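Local coordinates for protein farnesyltransferase, putative (Trypanosoma cruzi, PDB 3WCA) that probably catalyses the condensation of two farnesyl diphosphate molecules to squalene, and binds magnesium and a farnesyl thiodiphosphate in an all-helical fold, at residues Asp348-Glu351 / His352-Asp356; Gln129-Ile132 / Ser133-Glu137. The protein carries 1 engineered substitution. All blocks are in the same frame, centred on the assembly; numbering follows the deposited sequence.

Interaction 1: residues Asp348-Glu351 / His352-Asp356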
loop_
_atom_site.group_PDB
_atom_site.type_symbol
_atom_site.label_atom_id
_atom_site.label_comp_id
_atom_site.label_asym_id
_atom_site.label_seq_id
_atom_site.Cartn_x
_atom_site.Cartn_y
_atom_site.Cartn_z
ATOM N N ASP A 348 -6.052 -8.933 24.973
ATOM C CA ASP A 348 -5.103 -8.130 25.733
ATOM C C ASP A 348 -4.286 -7.229 24.814
ATOM O O ASP A 348 -4.254 -6.009 24.983
ATOM C CB ASP A 348 -4.157 -9.045 26.521
ATOM C CG ASP A 348 -4.791 -9.594 27.783
ATOM O OD1 ASP A 348 -5.977 -9.991 27.738
ATOM O OD2 ASP A 348 -4.095 -9.634 28.820
ATOM N N ARG A 349 -3.626 -7.849 23.840
ATOM C CA ARG A 349 -2.786 -7.130 22.895
ATOM C C ARG A 349 -3.575 -6.174 22.003
ATOM O O ARG A 349 -3.084 -5.108 21.638
ATOM C CB ARG A 349 -2.006 -8.125 22.026
ATOM C CG ARG A 349 -1.039 -7.472 21.046
ATOM C CD ARG A 349 0.170 -6.875 21.751
ATOM N NE ARG A 349 0.787 -5.808 20.965
ATOM C CZ ARG A 349 1.901 -5.171 21.313
ATOM N NH1 ARG A 349 2.532 -5.498 22.434
ATOM N NH2 ARG A 349 2.376 -4.197 20.549
ATOM N N ILE A 350 -4.799 -6.543 21.652
ATOM C CA ILE A 350 -5.594 -5.681 20.791
ATOM C C ILE A 350 -6.135 -4.474 21.536
ATOM O O ILE A 350 -6.169 -3.370 20.995
ATOM C CB ILE A 350 -6.775 -6.457 20.159
ATOM C CG1 ILE A 350 -6.237 -7.521 19.202
ATOM C CG2 ILE A 350 -7.708 -5.505 19.426
ATOM C CD1 ILE A 350 -5.432 -6.964 18.041
ATOM N N GLU A 351 -6.534 -4.679 22.786
ATOM C CA GLU A 351 -7.102 -3.602 23.578
ATOM C C GLU A 351 -6.227 -2.364 23.741
ATOM O O GLU A 351 -6.701 -1.251 23.527
ATOM C CB GLU A 351 -7.533 -4.118 24.956
ATOM C CG GLU A 351 -8.163 -3.037 25.827
ATOM C CD GLU A 351 -8.864 -3.587 27.056
ATOM O OE1 GLU A 351 -9.357 -2.771 27.867
ATOM O OE2 GLU A 351 -8.925 -4.827 27.211
ATOM N N HIS A 352 -4.964 -2.533 24.121
ATOM C CA HIS A 352 -4.108 -1.362 24.290
ATOM C C HIS A 352 -3.791 -0.736 22.941
ATOM O O HIS A 352 -3.534 0.461 22.856
ATOM C CB HIS A 352 -2.805 -1.715 25.013
ATOM C CG HIS A 352 -1.804 -2.415 24.151
ATOM N ND1 HIS A 352 -0.581 -1.863 23.832
ATOM C CD2 HIS A 352 -1.849 -3.617 23.530
ATOM C CE1 HIS A 352 0.083 -2.695 23.049
ATOM N NE2 HIS A 352 -0.664 -3.766 22.849
ATOM N N LEU A 353 -3.805 -1.539 21.886
ATOM C CA LEU A 353 -3.535 -1.012 20.556
ATOM C C LEU A 353 -4.713 -0.165 20.092
ATOM O O LEU A 353 -4.526 0.852 19.426
ATOM C CB LEU A 353 -3.275 -2.152 19.580
ATOM C CG LEU A 353 -1.920 -2.832 19.780
ATOM C CD1 LEU A 353 -1.871 -4.122 18.998
ATOM C CD2 LEU A 353 -0.820 -1.889 19.340
ATOM N N VAL A 354 -5.924 -0.588 20.449
ATOM C CA VAL A 354 -7.120 0.154 20.087
ATOM C C VAL A 354 -7.120 1.461 20.867
ATOM O O VAL A 354 -7.393 2.528 20.308
ATOM C CB VAL A 354 -8.414 -0.639 20.417
ATOM C CG1 VAL A 354 -9.623 0.281 20.348
ATOM C CG2 VAL A 354 -8.592 -1.778 19.430
ATOM N N ASN A 355 -6.791 1.380 22.157
ATOM C CA ASN A 355 -6.755 2.568 23.006
ATOM C C ASN A 355 -5.715 3.571 22.533
ATOM O O ASN A 355 -5.947 4.775 22.606
ATOM C CB ASN A 355 -6.503 2.187 24.469
ATOM C CG ASN A 355 -7.714 1.532 25.113
ATOM O OD1 ASN A 355 -8.812 2.088 25.095
ATOM N ND2 ASN A 355 -7.521 0.348 25.686
ATOM N N ASP A 356 -4.568 3.086 22.059
ATOM C CA ASP A 356 -3.539 3.986 21.542
ATOM C C ASP A 356 -4.067 4.720 20.314
ATOM O O ASP A 356 -3.847 5.918 20.160
ATOM C CB ASP A 356 -2.283 3.226 21.129
ATOM C CG ASP A 356 -1.399 2.904 22.293
ATOM O OD1 ASP A 356 -1.349 3.738 23.223
ATOM O OD2 ASP A 356 -0.749 1.835 22.273
#

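Interaction 2: residues Gln129-Ile132 / Ser133-Glu137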
loop_
_atom_site.group_PDB
_atom_site.type_symbol
_atom_site.label_atom_id
_atom_site.label_comp_id
_atom_site.label_asym_id
_atom_site.label_seq_id
_atom_site.Cartn_x
_atom_site.Cartn_y
_atom_site.Cartn_z
ATOM N N GLN A 129 10.768 14.956 -11.192
ATOM C CA GLN A 129 11.504 13.898 -11.873
ATOM C C GLN A 129 12.483 13.222 -10.932
ATOM O O GLN A 129 12.595 12.007 -10.932
ATOM C CB GLN A 129 12.292 14.451 -13.064
ATOM C CG GLN A 129 11.461 15.122 -14.152
ATOM C CD GLN A 129 12.328 15.660 -15.282
ATOM O OE1 GLN A 129 13.419 16.177 -15.044
ATOM N NE2 GLN A 129 11.843 15.552 -16.513
ATOM N N ASP A 130 13.181 14.016 -10.125
ATOM C CA ASP A 130 14.186 13.488 -9.198
ATOM C C ASP A 130 13.613 12.638 -8.065
ATOM O O ASP A 130 14.216 11.635 -7.663
ATOM C CB ASP A 130 15.022 14.636 -8.605
ATOM C CG ASP A 130 15.867 15.361 -9.656
ATOM O OD1 ASP A 130 15.926 14.899 -10.820
ATOM O OD2 ASP A 130 16.477 16.396 -9.302
ATOM N N VAL A 131 12.463 13.044 -7.539
ATOM C CA VAL A 131 11.831 12.292 -6.467
ATOM C C VAL A 131 11.471 10.915 -7.022
ATOM O O VAL A 131 11.806 9.877 -6.437
ATOM C CB VAL A 131 10.566 13.025 -5.965
ATOM C CG1 VAL A 131 9.752 12.126 -5.047
ATOM C CG2 VAL A 131 10.979 14.297 -5.226
ATOM N N ILE A 132 10.821 10.928 -8.181
ATOM C CA ILE A 132 10.378 9.720 -8.864
ATOM C C ILE A 132 11.536 8.795 -9.230
ATOM O O ILE A 132 11.485 7.586 -8.989
ATOM C CB ILE A 132 9.589 10.095 -10.145
ATOM C CG1 ILE A 132 8.364 10.944 -9.754
ATOM C CG2 ILE A 132 9.181 8.831 -10.912
ATOM C CD1 ILE A 132 7.441 11.309 -10.920
ATOM N N SER A 133 12.584 9.365 -9.812
ATOM C CA SER A 133 13.741 8.572 -10.207
ATOM C C SER A 133 14.403 7.996 -8.964
ATOM O O SER A 133 14.850 6.844 -8.957
ATOM C CB SER A 133 14.736 9.452 -10.972
ATOM O OG SER A 133 15.715 8.663 -11.610
ATOM N N GLY A 134 14.438 8.802 -7.907
ATOM C CA GLY A 134 15.063 8.382 -6.663
ATOM C C GLY A 134 14.343 7.255 -5.948
ATOM O O GLY A 134 14.981 6.339 -5.411
ATOM N N ILE A 135 13.012 7.328 -5.918
ATOM C CA ILE A 135 12.215 6.301 -5.260
ATOM C C ILE A 135 12.216 5.041 -6.111
ATOM O O ILE A 135 12.286 3.937 -5.588
ATOM C CB ILE A 135 10.749 6.769 -5.036
ATOM C CG1 ILE A 135 10.728 8.019 -4.147
ATOM C CG2 ILE A 135 9.939 5.662 -4.375
ATOM C CD1 ILE A 135 11.360 7.818 -2.791
ATOM N N CYS A 136 12.142 5.216 -7.426
ATOM C CA CYS A 136 12.137 4.088 -8.365
ATOM C C CYS A 136 13.340 3.163 -8.170
ATOM O O CYS A 136 13.200 1.942 -8.107
ATOM C CB CYS A 136 12.138 4.603 -9.798
ATOM S SG CYS A 136 12.255 3.289 -10.999
ATOM N N GLU A 137 14.520 3.766 -8.080
ATOM C CA GLU A 137 15.762 3.031 -7.885
ATOM C C GLU A 137 15.789 2.296 -6.538
ATOM O O GLU A 137 16.091 1.103 -6.478
ATOM C CB GLU A 137 16.952 3.995 -7.975
ATOM C CG GLU A 137 18.290 3.343 -7.698
ATOM C CD GLU A 137 19.467 4.201 -8.135
ATOM O OE1 GLU A 137 19.585 5.353 -7.659
ATOM O OE2 GLU A 137 20.272 3.710 -8.957
#

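Interaction 1: residues Asp348-Glu351 / His352-Asp356
Two torsions bring Arg349 and His352 together: His352 holds CG between its backbone N and carbonyl carbon (chi1 76°), which swings the imidazole back toward the preceding turn, while Arg349 bends at chi2 (72°) and carries its guanidinium face across the NE2 end of that ring. Both lie on helix 347-362, the last helix of this all-helical squalene synthase fold, and the contact is an i/i+3 pairing on its outer side. The two planes are 84° apart. His352 NE2 meets one guanidinium face off-centre, 3.1 Å from Arg349 NE, and His352 CE1 is 3.5 Å from Arg349 CZ. The angles are too poor for an NE to NE2 hydrogen bond, so this is a close polar approach, and the crowding of the ring against the Arg349 carbonyl leaves its exact placement doubtful. Buried Leu353 closes the inner edge of the pair: its CG lies over one imidazole face, toward the rim, and Leu353 CD1 comes obliquely to 3.7 Å from Arg349 NE. Ile350 CG2 meets Val354 CG2 at 3.8 Å, where Val354 N also bonds to Ile350 O (2.8 Å). This buried side faces helix 243-258 through Ile350 and Leu353, and helix 322-338 through Val354. The side chains of Glu351 and Asn355 run side by side, pointing the same way, while backbone Asn355 N bonds to Glu351 O (3.0 Å), and Asn355 ND2 lies 3.4 Å from the methylene Glu351 CG.

Interaction 2: residues Gln129-Ile132 / Ser133-Glu137
Ile135 leans on the turn before it, chiefly on Val131. Its CB is 3.6 Å from Val131 O. Next along the chain, Ile135 CG1 sits beside the backbone N (chi1 -60°), and this brings it to 3.1 Å from the same Val131 O, which also accepts the hydrogen bond from Ile135 N (2.9 Å). Ile135 CG1 then passes Val131 CG1 at 4.3 Å, a loose apolar touch. At the tip, CD1 has moved on from Val131, in a side chain that also meets Phe60 of helix 51-72 and Leu167 of helix 154-179. These i/i+4 contacts belong to helix 126-147, one of the helices of the squalene/phytoene synthase fold, and the side chain of Ile135 is about 10 Å from the bound farnesyl thiodiphosphate. At the next residue, Cys136 CB rests 3.2 Å from Ile132 O, and the Cys136 side chain touches Val63 and Leu67 of helix 51-72; Leu67 directly precedes the magnesium ligand Asp68 of the aspartate-rich DxxED sequence. Gln129 O is gripped twice, by Ser133 N and by the hydroxyl of Tyr121, with Ser133 CB 3.3 Å from that oxygen. Gly134 N bonds to Asp130 O at 2.9 Å.

How the interactions relate
Interactions 1 and 2 are each local to a single helix, 347-362 and 126-147, and lie on opposite sides of the chain's centre, with their centres about 37 Å apart and their nearest atoms about 27 Å apart. They share no element. Both are partly buried, with three buried residues each, yet their surroundings differ. Interaction 1 packs its apolar side on helices 243-258 and 322-338 away from the annotated sites, and its outer side carries polar and charged groups in close approach. Interaction 2 is mostly backbone bonding and aliphatic contact, and its buried side faces helix 51-72, which bears the magnesium ligands Asp68, Glu71 and Asp72.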